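Local coordinates for brain-specific angiogenesis inhibitor 1-associated protein 2-like protein 2 (Mus musculus, PDB 3OK8) that binds phosphoinositides through its I-BAR (IMD) domain and induces the formation of planar or gently curved membrane structures, at residues Y18-M22 / I117-C121; I57-E62 / L77-D82; V94-F98 / L195-F200; E127-A132 / Q166-V171. All coordinates share one frame; numbering follows the deposited sequence.

Contact 1 of 4, residues Y18-M22 / I117-C121; sequences YKSIM and IKDSC
The ring of Tyr-18 lies with one face against the backbone and CB of Cys-121: the CB sits 4.1 Å from the ring centroid, 25° off the normal, a CH-pi contact over the face. The sulfur of the same residue is set further out, SG standing 4.8 Å from the centroid of the Tyr-18 ring in an oblique sulfur-aromatic contact. With its CG anti to the carbonyl carbon (chi1 -76°), the tyrosine leans across toward helix 71-147, and its far end arrives beside Ser-120. There Tyr-18 OH and Ser-120 OG approach to 3.1 Å, close enough for a hydrogen bond.

Segments 18-22 and 117-121 run antiparallel, their axes 10.3 Å apart at closest approach, on helices 5-66 and 71-147, two of the three long helices of the I-BAR bundle. The third, 153-217, adds Ala-178 against Tyr-18, and Glu-181 and Arg-185 against Ile-117.

One turn along, Ile-117 stands between Ile-21 and Met-22. Its CG1 branch meets Ile-21 CG2 at 3.8 Å, the two side chains crossing at about a right angle, while its CG2 branch lies alongside the methionine, 3.7 Å from Met-22 SD. A bend at chi3 (74°) turns the methionine methyl over the aliphatic part of Lys-118, with Met-22 CE 3.5 Å from Lys-118 CG. The amino group of that lysine is directed along its own helix, hydrogen-bonded to Gln-122 and only distantly paired with Asp-119.

Contact 2 of 4, residues I57-E62 / L77-D82; sequences IQKIGE and LVQMSD
Ile-57 opens the contact by resting its CG2 branch against the facing turn, 3.3 Å from Leu-77 O and 4.0 Å from Leu-77 CB. It also packs on Leu-32 of the second subunit. Gln-58 follows, extended from its backbone past CG, so that CB and CG run beside the Ser-81 hydroxyl and the amide nitrogen reaches it from further along. Gln-58 NE2 gives Ser-81 OG a weak but nearly straight hydrogen bond, 3.4 Å long with an angle of 166°. The serine OG in turn donates to Val-78 O at 2.9 Å. Ile-60 touches Leu-77 only through methyl groups, and both also meet Leu-189 of the second subunit. At Gly-61 the backbones come close: Leu-77 CB lies 3.8 Å from Gly-61 CA, and Val-78 CG2 is equally near Gly-61 C. Glu-62 ends the segment with its carboxylate bound to Lys-59 of its own helix, while Asp-82 pairs with Arg-85.

Near the turn 67-70 of the I-BAR bundle, the absence of a side chain at Gly-61 lets the axes of segments 57-62 and 77-82, which run antiparallel, approach to 7.8 Å; apolar contact carries the pairing, and one weak polar link supplements it.

Contact 3 of 4, residues V94-F98 / L195-F200; sequences VVQTF and LLSNTF
Thr-97 turns its methyl to helix 153-217 because CG2 is anti to the backbone N and OG1 beside it (chi1 -66°), which leaves OG1 to a weak bond with Val-93 O in its own helix. Thr-199 takes a different rotamer: chi1 of 71° places OG1 between backbone N and carbonyl carbon, where it donates to Leu-196 O at 2.9 Å. That carbonyl also accepts the amide of Phe-200. The threonines therefore approach tip to tip through methyls, Thr-97 CG2 lying 3.9 Å from Thr-199 CG2.

Leu-196 slides past Thr-97 in the opposite direction, its CD2 3.5 Å from Thr-97 CG2; its other methyl, CD1, points toward the Phe-98 ring, but the detail of that approach is doubtful. Leu-195 stands beside the same threonine methyl, with Leu-195 CG 4.1 Å from Thr-97 CG2. A turn earlier on helix 71-147, Val-94 CG1 fits between Thr-199 OG1, 3.6 Å away, and Phe-200 CB, 3.9 Å away. It meets the Phe-200 ring near its plane, at the edge.

The segments are antiparallel at 171°, with axes 9.5 Å apart at closest approach. Phe-98 connects this pairing to the rest of the dimer: its ring meets Tyr-39 of the same chain and stands edge-to-face with Tyr-53 of the second subunit. Phe-200 likewise packs on Leu-211 of the second subunit.

Since the Thr-199 hydroxyl is bonded, and that of Thr-97 weakly, to carbonyls of their own helices, the face between the segments is largely apolar, and van der Waals packing joins helices 71-147 and 153-217 here.

Contact 4 of 4, residues E127-A132 / Q166-V171; sequences EYRHRA and QMQAFV
Met-167 and Tyr-128 form the closely packed side of this contact. The methionine, extended beyond CG, carries its CE over one face of the tyrosine ring, 3.8 Å from the centroid and 17° off the normal, a CH-pi contact offset toward the rim. The same methyl lies 3.8 Å from Ala-132 CB, while the sulfur passes beside Arg-131, with Met-167 SD 3.9 Å from Arg-131 CB. Val-171 CG2 comes in at the edge of the tyrosine ring, in its plane, 3.6 Å from Tyr-128 CE2. Helix 5-66 closes this inner side: Tyr-11 meets the Tyr-128 ring, Met-7 packs on Met-167 and Phe-10 on Val-171.

The other side is more polar and more open to solvent. Arg-131, extended from CG to NE, runs over one face of the Phe-170 ring, with Arg-131 CD 4.1 Å from the centroid and NE above the rim; the guanidinium and ring planes are 22° apart. Its orientation is fixed by Glu-127 one turn back on its own helix. Both NE, at 2.9 Å, and NH2, at 3.0 Å, donate to Glu-127 OE1, which lies in the guanidinium plane; the guanidinium thus grips one oxygen side-on. Gln-166 lies loosely at the margin, its CB near Arg-131 NH1.

An apolar inner seam, bordered by an arginine laid over an aromatic ring and held by an intrahelical salt bridge, joins helices 71-147 and 153-217 here, with helix 5-66 on the inner side, in the three-helix bundle of the I-BAR domain.

How the contacts relate
All four contacts lie within one IMD domain and share helix 71-147, which pairs with helix 5-66 in contacts 1 and 2 and with helix 153-217 in contacts 3 and 4. They are strung along an elongated bundle: the centres of contacts 2 and 4, on opposite sides of the chain's centre, are 74 Å apart, with contact 3 about 29 Å from contact 2 and contact 1 about 18 Å from contact 4. Along the chain contact 2 is nested within contact 1, contact 4 within contact 3, and contacts 1 and 3 interleave. Contacts 2 and 3 also touch the second subunit, whereas contacts 1 and 4 do not, consistent with a dimer interface toward that end of the bundle.

Contact 1 of 4, residues Y18-M22 / I117-C121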
loop_
_atom_site.group_PDB
_atom_site.type_symbol
_atom_site.label_atom_id
_atom_site.label_comp_id
_atom_site.label_asym_id
_atom_site.label_seq_id
_atom_site.Cartn_x
_atom_site.Cartn_y
_atom_site.Cartn_z
ATOM N N TYR A 18 -17.634 1.290 34.256
ATOM C CA TYR A 18 -18.634 1.905 33.393
ATOM C C TYR A 18 -18.163 3.252 32.854
ATOM O O TYR A 18 -18.476 3.621 31.720
ATOM C CB TYR A 18 -19.957 2.079 34.137
ATOM C CG TYR A 18 -20.698 0.781 34.266
ATOM C CD1 TYR A 18 -21.162 0.122 33.133
ATOM C CD2 TYR A 18 -20.919 0.193 35.513
ATOM C CE1 TYR A 18 -21.828 -1.076 33.232
ATOM C CE2 TYR A 18 -21.589 -1.011 35.620
ATOM C CZ TYR A 18 -22.042 -1.635 34.476
ATOM O OH TYR A 18 -22.698 -2.829 34.547
ATOM N N LYS A 19 -17.417 3.991 33.667
ATOM C CA LYS A 19 -16.898 5.275 33.216
ATOM C C LYS A 19 -15.723 5.121 32.255
ATOM O O LYS A 19 -15.515 5.982 31.407
ATOM C CB LYS A 19 -16.541 6.195 34.382
ATOM C CG LYS A 19 -17.726 7.008 34.913
ATOM C CD LYS A 19 -18.721 6.136 35.699
ATOM C CE LYS A 19 -20.064 6.827 35.901
ATOM N NZ LYS A 19 -19.979 7.953 36.879
ATOM N N SER A 20 -14.961 4.035 32.378
ATOM C CA SER A 20 -13.893 3.763 31.412
ATOM C C SER A 20 -14.498 3.476 30.050
ATOM O O SER A 20 -13.983 3.900 29.016
ATOM C CB SER A 20 -13.046 2.564 31.840
ATOM O OG SER A 20 -11.989 2.945 32.695
ATOM N N ILE A 21 -15.598 2.734 30.055
ATOM C CA ILE A 21 -16.261 2.361 28.818
ATOM C C ILE A 21 -16.873 3.587 28.140
ATOM O O ILE A 21 -16.741 3.767 26.945
ATOM C CB ILE A 21 -17.353 1.291 29.063
ATOM C CG1 ILE A 21 -16.723 -0.020 29.548
ATOM C CG2 ILE A 21 -18.199 1.073 27.808
ATOM C CD1 ILE A 21 -17.749 -1.073 29.967
ATOM N N MET A 22 -17.520 4.440 28.919
ATOM C CA MET A 22 -18.346 5.495 28.355
ATOM C C MET A 22 -17.560 6.709 27.886
ATOM O O MET A 22 -17.975 7.398 26.955
ATOM C CB MET A 22 -19.411 5.927 29.372
ATOM C CG MET A 22 -20.585 4.970 29.477
ATOM S SD MET A 22 -21.628 5.243 30.925
ATOM C CE MET A 22 -22.489 6.735 30.429
ATOM N N ILE A 117 -24.622 0.559 27.548
ATOM C CA ILE A 117 -23.822 0.653 28.761
ATOM C C ILE A 117 -24.315 1.770 29.687
ATOM O O ILE A 117 -24.112 1.703 30.900
ATOM C CB ILE A 117 -22.322 0.850 28.445
ATOM C CG1 ILE A 117 -21.522 -0.394 28.833
ATOM C CG2 ILE A 117 -21.765 1.997 29.239
ATOM C CD1 ILE A 117 -22.035 -1.675 28.244
ATOM N N LYS A 118 -24.964 2.782 29.113
ATOM C CA LYS A 118 -25.517 3.883 29.892
ATOM C C LYS A 118 -26.709 3.394 30.719
ATOM O O LYS A 118 -26.848 3.744 31.885
ATOM C CB LYS A 118 -25.950 5.023 28.978
ATOM C CG LYS A 118 -25.863 6.396 29.616
ATOM C CD LYS A 118 -26.294 7.501 28.655
ATOM C CE LYS A 118 -27.708 8.008 28.953
ATOM N NZ LYS A 118 -28.747 6.938 28.908
ATOM N N ASP A 119 -27.570 2.591 30.100
ATOM C CA ASP A 119 -28.705 1.982 30.781
ATOM C C ASP A 119 -28.238 0.956 31.804
ATOM O O ASP A 119 -28.794 0.849 32.885
ATOM C CB ASP A 119 -29.634 1.307 29.770
ATOM C CG ASP A 119 -30.386 2.305 28.907
ATOM O OD1 ASP A 119 -30.587 3.457 29.362
ATOM O OD2 ASP A 119 -30.783 1.934 27.780
ATOM N N SER A 120 -27.221 0.186 31.438
ATOM C CA SER A 120 -26.626 -0.797 32.330
ATOM C C SER A 120 -26.122 -0.101 33.591
ATOM O O SER A 120 -26.502 -0.449 34.714
ATOM C CB SER A 120 -25.480 -1.513 31.600
ATOM O OG SER A 120 -24.927 -2.564 32.369
ATOM N N CYS A 121 -25.281 0.904 33.393
ATOM C CA CYS A 121 -24.763 1.700 34.490
ATOM C C CYS A 121 -25.864 2.304 35.362
ATOM O O CYS A 121 -25.743 2.315 36.583
ATOM C CB CYS A 121 -23.865 2.809 33.953
ATOM S SG CYS A 121 -23.165 3.887 35.226
#

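Contact 2 of 4, residues I57-E62 / L77-D82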
loop_
_atom_site.group_PDB
_atom_site.type_symbol
_atom_site.label_atom_id
_atom_site.label_comp_id
_atom_site.label_asym_id
_atom_site.label_seq_id
_atom_site.Cartn_x
_atom_site.Cartn_y
_atom_site.Cartn_z
ATOM N N ILE A 57 2.813 3.198 -18.258
ATOM C CA ILE A 57 3.743 2.154 -18.668
ATOM C C ILE A 57 3.127 1.308 -19.775
ATOM O O ILE A 57 3.813 0.938 -20.717
ATOM C CB ILE A 57 4.186 1.221 -17.551
ATOM C CG1 ILE A 57 5.520 1.680 -16.965
ATOM C CG2 ILE A 57 4.406 -0.174 -18.136
ATOM C CD1 ILE A 57 5.407 2.749 -15.937
ATOM N N GLN A 58 1.835 1.013 -19.666
ATOM C CA GLN A 58 1.119 0.300 -20.721
ATOM C C GLN A 58 1.284 0.996 -22.086
ATOM O O GLN A 58 1.582 0.335 -23.086
ATOM C CB GLN A 58 -0.356 0.146 -20.341
ATOM C CG GLN A 58 -1.172 -0.735 -21.247
ATOM C CD GLN A 58 -2.642 -0.695 -20.892
ATOM O OE1 GLN A 58 -3.438 -0.084 -21.604
ATOM N NE2 GLN A 58 -3.013 -1.332 -19.771
ATOM N N LYS A 59 1.125 2.320 -22.129
ATOM C CA LYS A 59 1.317 3.076 -23.385
ATOM C C LYS A 59 2.719 2.994 -23.990
ATOM O O LYS A 59 2.865 2.709 -25.174
ATOM C CB LYS A 59 0.887 4.535 -23.261
ATOM C CG LYS A 59 -0.484 4.773 -23.826
ATOM C CD LYS A 59 -1.373 3.588 -23.471
ATOM C CE LYS A 59 -2.736 3.667 -24.145
ATOM N NZ LYS A 59 -3.576 2.454 -23.883
ATOM N N ILE A 60 3.743 3.266 -23.191
ATOM C CA ILE A 60 5.106 2.952 -23.587
ATOM C C ILE A 60 5.234 1.503 -24.095
ATOM O O ILE A 60 5.845 1.261 -25.130
ATOM C CB ILE A 60 6.094 3.209 -22.444
ATOM C CG1 ILE A 60 6.059 4.692 -22.052
ATOM C CG2 ILE A 60 7.484 2.763 -22.837
ATOM C CD1 ILE A 60 7.030 5.097 -20.943
ATOM N N GLY A 61 4.652 0.539 -23.384
ATOM C CA GLY A 61 4.670 -0.839 -23.856
ATOM C C GLY A 61 3.995 -1.062 -25.201
ATOM O O GLY A 61 4.488 -1.821 -26.043
ATOM N N GLU A 62 2.855 -0.409 -25.397
ATOM C CA GLU A 62 2.115 -0.491 -26.641
ATOM C C GLU A 62 2.897 0.093 -27.824
ATOM O O GLU A 62 2.735 -0.366 -28.948
ATOM C CB GLU A 62 0.735 0.154 -26.483
ATOM C CG GLU A 62 -0.284 -0.788 -25.828
ATOM C CD GLU A 62 -1.587 -0.113 -25.414
ATOM O OE1 GLU A 62 -1.782 1.091 -25.692
ATOM O OE2 GLU A 62 -2.429 -0.804 -24.798
ATOM N N LEU A 77 6.265 -4.949 -20.635
ATOM C CA LEU A 77 5.759 -3.731 -20.002
ATOM C C LEU A 77 4.238 -3.737 -19.886
ATOM O O LEU A 77 3.667 -3.284 -18.893
ATOM C CB LEU A 77 6.217 -2.491 -20.785
ATOM C CG LEU A 77 7.730 -2.270 -20.826
ATOM C CD1 LEU A 77 8.138 -1.288 -21.972
ATOM C CD2 LEU A 77 8.225 -1.759 -19.481
ATOM N N VAL A 78 3.589 -4.240 -20.921
ATOM C CA VAL A 78 2.143 -4.327 -20.967
ATOM C C VAL A 78 1.669 -5.304 -19.896
ATOM O O VAL A 78 0.641 -5.080 -19.252
ATOM C CB VAL A 78 1.665 -4.751 -22.385
ATOM C CG1 VAL A 78 0.194 -5.126 -22.390
ATOM C CG2 VAL A 78 1.918 -3.617 -23.371
ATOM N N GLN A 79 2.426 -6.372 -19.667
ATOM C CA GLN A 79 1.998 -7.313 -18.630
ATOM C C GLN A 79 2.459 -6.942 -17.227
ATOM O O GLN A 79 2.095 -7.589 -16.256
ATOM C CB GLN A 79 2.327 -8.770 -18.964
ATOM C CG GLN A 79 3.684 -9.054 -19.530
ATOM C CD GLN A 79 3.793 -10.504 -19.974
ATOM O OE1 GLN A 79 3.472 -11.414 -19.207
ATOM N NE2 GLN A 79 4.232 -10.727 -21.214
ATOM N N MET A 80 3.250 -5.887 -17.123
ATOM C CA MET A 80 3.569 -5.338 -15.823
ATOM C C MET A 80 2.401 -4.490 -15.367
ATOM O O MET A 80 1.980 -4.573 -14.212
ATOM C CB MET A 80 4.842 -4.508 -15.874
ATOM C CG MET A 80 6.125 -5.308 -15.876
ATOM S SD MET A 80 7.554 -4.235 -16.165
ATOM C CE MET A 80 8.897 -5.366 -15.827
ATOM N N SER A 81 1.869 -3.675 -16.270
ATOM C CA SER A 81 0.682 -2.894 -15.940
ATOM C C SER A 81 -0.507 -3.812 -15.652
ATOM O O SER A 81 -1.234 -3.602 -14.686
ATOM C CB SER A 81 0.325 -1.908 -17.047
ATOM O OG SER A 81 -0.311 -2.574 -18.125
ATOM N N ASP A 82 -0.715 -4.820 -16.492
ATOM C CA ASP A 82 -1.761 -5.804 -16.232
ATOM C C ASP A 82 -1.637 -6.408 -14.832
ATOM O O ASP A 82 -2.639 -6.546 -14.124
ATOM C CB ASP A 82 -1.750 -6.903 -17.299
ATOM C CG ASP A 82 -2.202 -6.396 -18.653
ATOM O OD1 ASP A 82 -2.581 -5.203 -18.743
ATOM O OD2 ASP A 82 -2.179 -7.186 -19.625
#

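Contact 3 of 4, residues V94-F98 / L195-F200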
loop_
_atom_site.group_PDB
_atom_site.type_symbol
_atom_site.label_atom_id
_atom_site.label_comp_id
_atom_site.label_asym_id
_atom_site.label_seq_id
_atom_site.Cartn_x
_atom_site.Cartn_y
_atom_site.Cartn_z
ATOM N N VAL A 94 -9.383 -6.335 0.496
ATOM C CA VAL A 94 -8.983 -6.071 1.873
ATOM C C VAL A 94 -9.475 -4.700 2.346
ATOM O O VAL A 94 -9.946 -4.550 3.480
ATOM C CB VAL A 94 -7.453 -6.088 1.963
ATOM C CG1 VAL A 94 -6.984 -5.963 3.405
ATOM C CG2 VAL A 94 -6.901 -7.342 1.285
ATOM N N VAL A 95 -9.332 -3.698 1.477
ATOM C CA VAL A 95 -9.801 -2.342 1.747
ATOM C C VAL A 95 -11.311 -2.318 1.964
ATOM O O VAL A 95 -11.831 -1.511 2.743
ATOM C CB VAL A 95 -9.468 -1.371 0.583
ATOM C CG1 VAL A 95 -9.865 0.048 0.944
ATOM C CG2 VAL A 95 -7.985 -1.438 0.212
ATOM N N GLN A 96 -12.020 -3.209 1.284
ATOM C CA GLN A 96 -13.471 -3.219 1.399
ATOM C C GLN A 96 -13.931 -3.976 2.638
ATOM O O GLN A 96 -14.987 -3.678 3.189
ATOM C CB GLN A 96 -14.123 -3.778 0.136
ATOM C CG GLN A 96 -15.510 -3.195 -0.130
ATOM C CD GLN A 96 -15.532 -1.659 -0.152
ATOM O OE1 GLN A 96 -16.580 -1.046 0.073
ATOM N NE2 GLN A 96 -14.379 -1.037 -0.424
ATOM N N THR A 97 -13.134 -4.948 3.073
ATOM C CA THR A 97 -13.352 -5.624 4.361
ATOM C C THR A 97 -13.203 -4.622 5.510
ATOM O O THR A 97 -14.047 -4.538 6.406
ATOM C CB THR A 97 -12.346 -6.785 4.565
ATOM O OG1 THR A 97 -12.595 -7.816 3.598
ATOM C CG2 THR A 97 -12.464 -7.376 5.960
ATOM N N PHE A 98 -12.105 -3.875 5.469
ATOM C CA PHE A 98 -11.833 -2.782 6.393
ATOM C C PHE A 98 -13.015 -1.821 6.471
ATOM O O PHE A 98 -13.453 -1.457 7.555
ATOM C CB PHE A 98 -10.576 -2.047 5.933
ATOM C CG PHE A 98 -10.052 -1.040 6.914
ATOM C CD1 PHE A 98 -9.393 0.085 6.463
ATOM C CD2 PHE A 98 -10.216 -1.216 8.283
ATOM C CE1 PHE A 98 -8.895 1.026 7.352
ATOM C CE2 PHE A 98 -9.715 -0.283 9.187
ATOM C CZ PHE A 98 -9.052 0.844 8.719
ATOM N N LEU A 195 -9.688 -10.378 11.835
ATOM C CA LEU A 195 -10.265 -10.651 10.520
ATOM C C LEU A 195 -9.553 -9.816 9.440
ATOM O O LEU A 195 -9.199 -10.316 8.372
ATOM C CB LEU A 195 -11.778 -10.389 10.516
ATOM C CG LEU A 195 -12.392 -9.915 9.187
ATOM C CD1 LEU A 195 -12.325 -11.010 8.123
ATOM C CD2 LEU A 195 -13.827 -9.391 9.341
ATOM N N LEU A 196 -9.325 -8.542 9.715
ATOM C CA LEU A 196 -8.585 -7.736 8.760
ATOM C C LEU A 196 -7.204 -8.336 8.508
ATOM O O LEU A 196 -6.813 -8.532 7.355
ATOM C CB LEU A 196 -8.446 -6.306 9.238
ATOM C CG LEU A 196 -9.701 -5.505 9.583
ATOM C CD1 LEU A 196 -9.396 -4.046 9.309
ATOM C CD2 LEU A 196 -10.932 -5.961 8.816
ATOM N N SER A 197 -6.472 -8.632 9.583
ATOM C CA SER A 197 -5.124 -9.196 9.470
ATOM C C SER A 197 -5.113 -10.456 8.620
ATOM O O SER A 197 -4.128 -10.747 7.926
ATOM C CB SER A 197 -4.542 -9.519 10.848
ATOM O OG SER A 197 -4.370 -8.345 11.622
ATOM N N ASN A 198 -6.216 -11.199 8.689
ATOM C CA ASN A 198 -6.346 -12.465 7.987
ATOM C C ASN A 198 -6.606 -12.295 6.494
ATOM O O ASN A 198 -5.997 -12.981 5.673
ATOM C CB ASN A 198 -7.460 -13.308 8.607
ATOM C CG ASN A 198 -7.041 -14.743 8.823
ATOM O OD1 ASN A 198 -7.818 -15.678 8.599
ATOM N ND2 ASN A 198 -5.800 -14.931 9.263
ATOM N N THR A 199 -7.525 -11.398 6.144
ATOM C CA THR A 199 -7.779 -11.095 4.743
ATOM C C THR A 199 -6.503 -10.563 4.094
ATOM O O THR A 199 -6.176 -10.916 2.962
ATOM C CB THR A 199 -8.908 -10.062 4.571
ATOM O OG1 THR A 199 -8.452 -8.779 5.005
ATOM C CG2 THR A 199 -10.121 -10.450 5.398
ATOM N N PHE A 200 -5.774 -9.733 4.828
ATOM C CA PHE A 200 -4.585 -9.092 4.292
ATOM C C PHE A 200 -3.459 -10.088 4.121
ATOM O O PHE A 200 -2.682 -9.999 3.163
ATOM C CB PHE A 200 -4.129 -7.954 5.192
ATOM C CG PHE A 200 -2.880 -7.280 4.720
ATOM C CD1 PHE A 200 -2.909 -6.422 3.621
ATOM C CD2 PHE A 200 -1.673 -7.503 5.363
ATOM C CE1 PHE A 200 -1.747 -5.780 3.176
ATOM C CE2 PHE A 200 -0.507 -6.871 4.932
ATOM C CZ PHE A 200 -0.545 -6.005 3.838
#

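Contact 4 of 4, residues E127-A132 / Q166-V171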
loop_
_atom_site.group_PDB
_atom_site.type_symbol
_atom_site.label_atom_id
_atom_site.label_comp_id
_atom_site.label_asym_id
_atom_site.label_seq_id
_atom_site.Cartn_x
_atom_site.Cartn_y
_atom_site.Cartn_z
ATOM N N GLU A 127 -30.187 0.492 41.592
ATOM C CA GLU A 127 -30.443 -0.651 42.459
ATOM C C GLU A 127 -29.570 -0.585 43.695
ATOM O O GLU A 127 -29.992 -0.990 44.772
ATOM C CB GLU A 127 -30.232 -1.990 41.750
ATOM C CG GLU A 127 -30.499 -3.173 42.676
ATOM C CD GLU A 127 -30.552 -4.527 41.980
ATOM O OE1 GLU A 127 -30.747 -5.532 42.695
ATOM O OE2 GLU A 127 -30.401 -4.599 40.738
ATOM N N TYR A 128 -28.355 -0.072 43.538
ATOM C CA TYR A 128 -27.442 0.085 44.661
ATOM C C TYR A 128 -28.013 1.075 45.677
ATOM O O TYR A 128 -28.024 0.815 46.878
ATOM C CB TYR A 128 -26.073 0.550 44.173
ATOM C CG TYR A 128 -25.038 0.714 45.263
ATOM C CD1 TYR A 128 -24.978 1.876 46.021
ATOM C CD2 TYR A 128 -24.112 -0.285 45.522
ATOM C CE1 TYR A 128 -24.033 2.034 47.011
ATOM C CE2 TYR A 128 -23.162 -0.135 46.505
ATOM C CZ TYR A 128 -23.130 1.026 47.247
ATOM O OH TYR A 128 -22.185 1.182 48.225
ATOM N N ARG A 129 -28.494 2.208 45.183
ATOM C CA ARG A 129 -29.100 3.218 46.039
ATOM C C ARG A 129 -30.278 2.669 46.868
ATOM O O ARG A 129 -30.411 2.991 48.046
ATOM C CB ARG A 129 -29.526 4.440 45.211
ATOM C CG ARG A 129 -28.602 5.671 45.318
ATOM C CD ARG A 129 -27.358 5.615 44.409
ATOM N NE ARG A 129 -26.117 5.388 45.153
ATOM C CZ ARG A 129 -25.223 6.333 45.445
ATOM N NH1 ARG A 129 -24.126 6.022 46.130
ATOM N NH2 ARG A 129 -25.423 7.586 45.054
ATOM N N HIS A 130 -31.122 1.842 46.259
ATOM C CA HIS A 130 -32.293 1.295 46.947
ATOM C C HIS A 130 -31.922 0.328 48.068
ATOM O O HIS A 130 -32.365 0.483 49.211
ATOM C CB HIS A 130 -33.221 0.598 45.954
ATOM C CG HIS A 130 -33.984 1.542 45.082
ATOM N ND1 HIS A 130 -33.609 2.856 44.903
ATOM C CD2 HIS A 130 -35.083 1.357 44.312
ATOM C CE1 HIS A 130 -34.453 3.445 44.075
ATOM N NE2 HIS A 130 -35.355 2.557 43.699
ATOM N N ARG A 131 -31.128 -0.680 47.718
ATOM C CA ARG A 131 -30.629 -1.660 48.669
ATOM C C ARG A 131 -29.934 -0.953 49.816
ATOM O O ARG A 131 -30.128 -1.294 50.991
ATOM C CB ARG A 131 -29.645 -2.608 47.981
ATOM C CG ARG A 131 -30.284 -3.515 46.956
ATOM C CD ARG A 131 -29.291 -4.501 46.364
ATOM N NE ARG A 131 -29.966 -5.440 45.472
ATOM C CZ ARG A 131 -30.464 -6.609 45.860
ATOM N NH1 ARG A 131 -30.354 -7.000 47.125
ATOM N NH2 ARG A 131 -31.071 -7.392 44.982
ATOM N N ALA A 132 -29.118 0.036 49.459
ATOM C CA ALA A 132 -28.393 0.831 50.436
ATOM C C ALA A 132 -29.374 1.500 51.389
ATOM O O ALA A 132 -29.196 1.464 52.603
ATOM C CB ALA A 132 -27.536 1.868 49.738
ATOM N N GLN A 166 -27.535 -10.156 50.675
ATOM C CA GLN A 166 -28.021 -9.926 49.319
ATOM C C GLN A 166 -27.290 -8.776 48.626
ATOM O O GLN A 166 -27.006 -8.831 47.419
ATOM C CB GLN A 166 -29.517 -9.630 49.347
ATOM C CG GLN A 166 -30.341 -10.761 49.911
ATOM C CD GLN A 166 -31.807 -10.410 50.030
ATOM O OE1 GLN A 166 -32.218 -9.276 49.775
ATOM N NE2 GLN A 166 -32.609 -11.388 50.415
ATOM N N MET A 167 -26.998 -7.729 49.389
ATOM C CA MET A 167 -26.249 -6.605 48.852
ATOM C C MET A 167 -24.798 -6.986 48.550
ATOM O O MET A 167 -24.221 -6.502 47.580
ATOM C CB MET A 167 -26.314 -5.394 49.784
ATOM C CG MET A 167 -25.789 -4.115 49.141
ATOM S SD MET A 167 -26.338 -2.617 49.969
ATOM C CE MET A 167 -25.575 -1.334 48.967
ATOM N N GLN A 168 -24.210 -7.848 49.375
ATOM C CA GLN A 168 -22.865 -8.338 49.088
ATOM C C GLN A 168 -22.873 -9.111 47.774
ATOM O O GLN A 168 -21.991 -8.932 46.932
ATOM C CB GLN A 168 -22.341 -9.232 50.214
ATOM C CG GLN A 168 -21.837 -8.473 51.436
ATOM C CD GLN A 168 -21.280 -9.393 52.512
ATOM O OE1 GLN A 168 -21.869 -10.427 52.825
ATOM N NE2 GLN A 168 -20.137 -9.019 53.080
ATOM N N ALA A 169 -23.881 -9.964 47.610
ATOM C CA ALA A 169 -24.034 -10.777 46.411
ATOM C C ALA A 169 -24.163 -9.908 45.171
ATOM O O ALA A 169 -23.400 -10.068 44.225
ATOM C CB ALA A 169 -25.239 -11.682 46.535
ATOM N N PHE A 170 -25.144 -9.008 45.196
ATOM C CA PHE A 170 -25.428 -8.060 44.117
ATOM C C PHE A 170 -24.213 -7.212 43.731
ATOM O O PHE A 170 -23.814 -7.180 42.576
ATOM C CB PHE A 170 -26.609 -7.162 44.523
ATOM C CG PHE A 170 -26.635 -5.811 43.841
ATOM C CD1 PHE A 170 -25.970 -4.724 44.392
ATOM C CD2 PHE A 170 -27.362 -5.618 42.678
ATOM C CE1 PHE A 170 -26.006 -3.485 43.786
ATOM C CE2 PHE A 170 -27.400 -4.382 42.069
ATOM C CZ PHE A 170 -26.723 -3.311 42.625
ATOM N N VAL A 171 -23.637 -6.529 44.708
ATOM C CA VAL A 171 -22.456 -5.711 44.500
ATOM C C VAL A 171 -21.301 -6.517 43.909
ATOM O O VAL A 171 -20.564 -6.029 43.057
ATOM C CB VAL A 171 -22.017 -5.053 45.831
ATOM C CG1 VAL A 171 -20.619 -5.492 46.221
ATOM C CG2 VAL A 171 -22.150 -3.538 45.769
#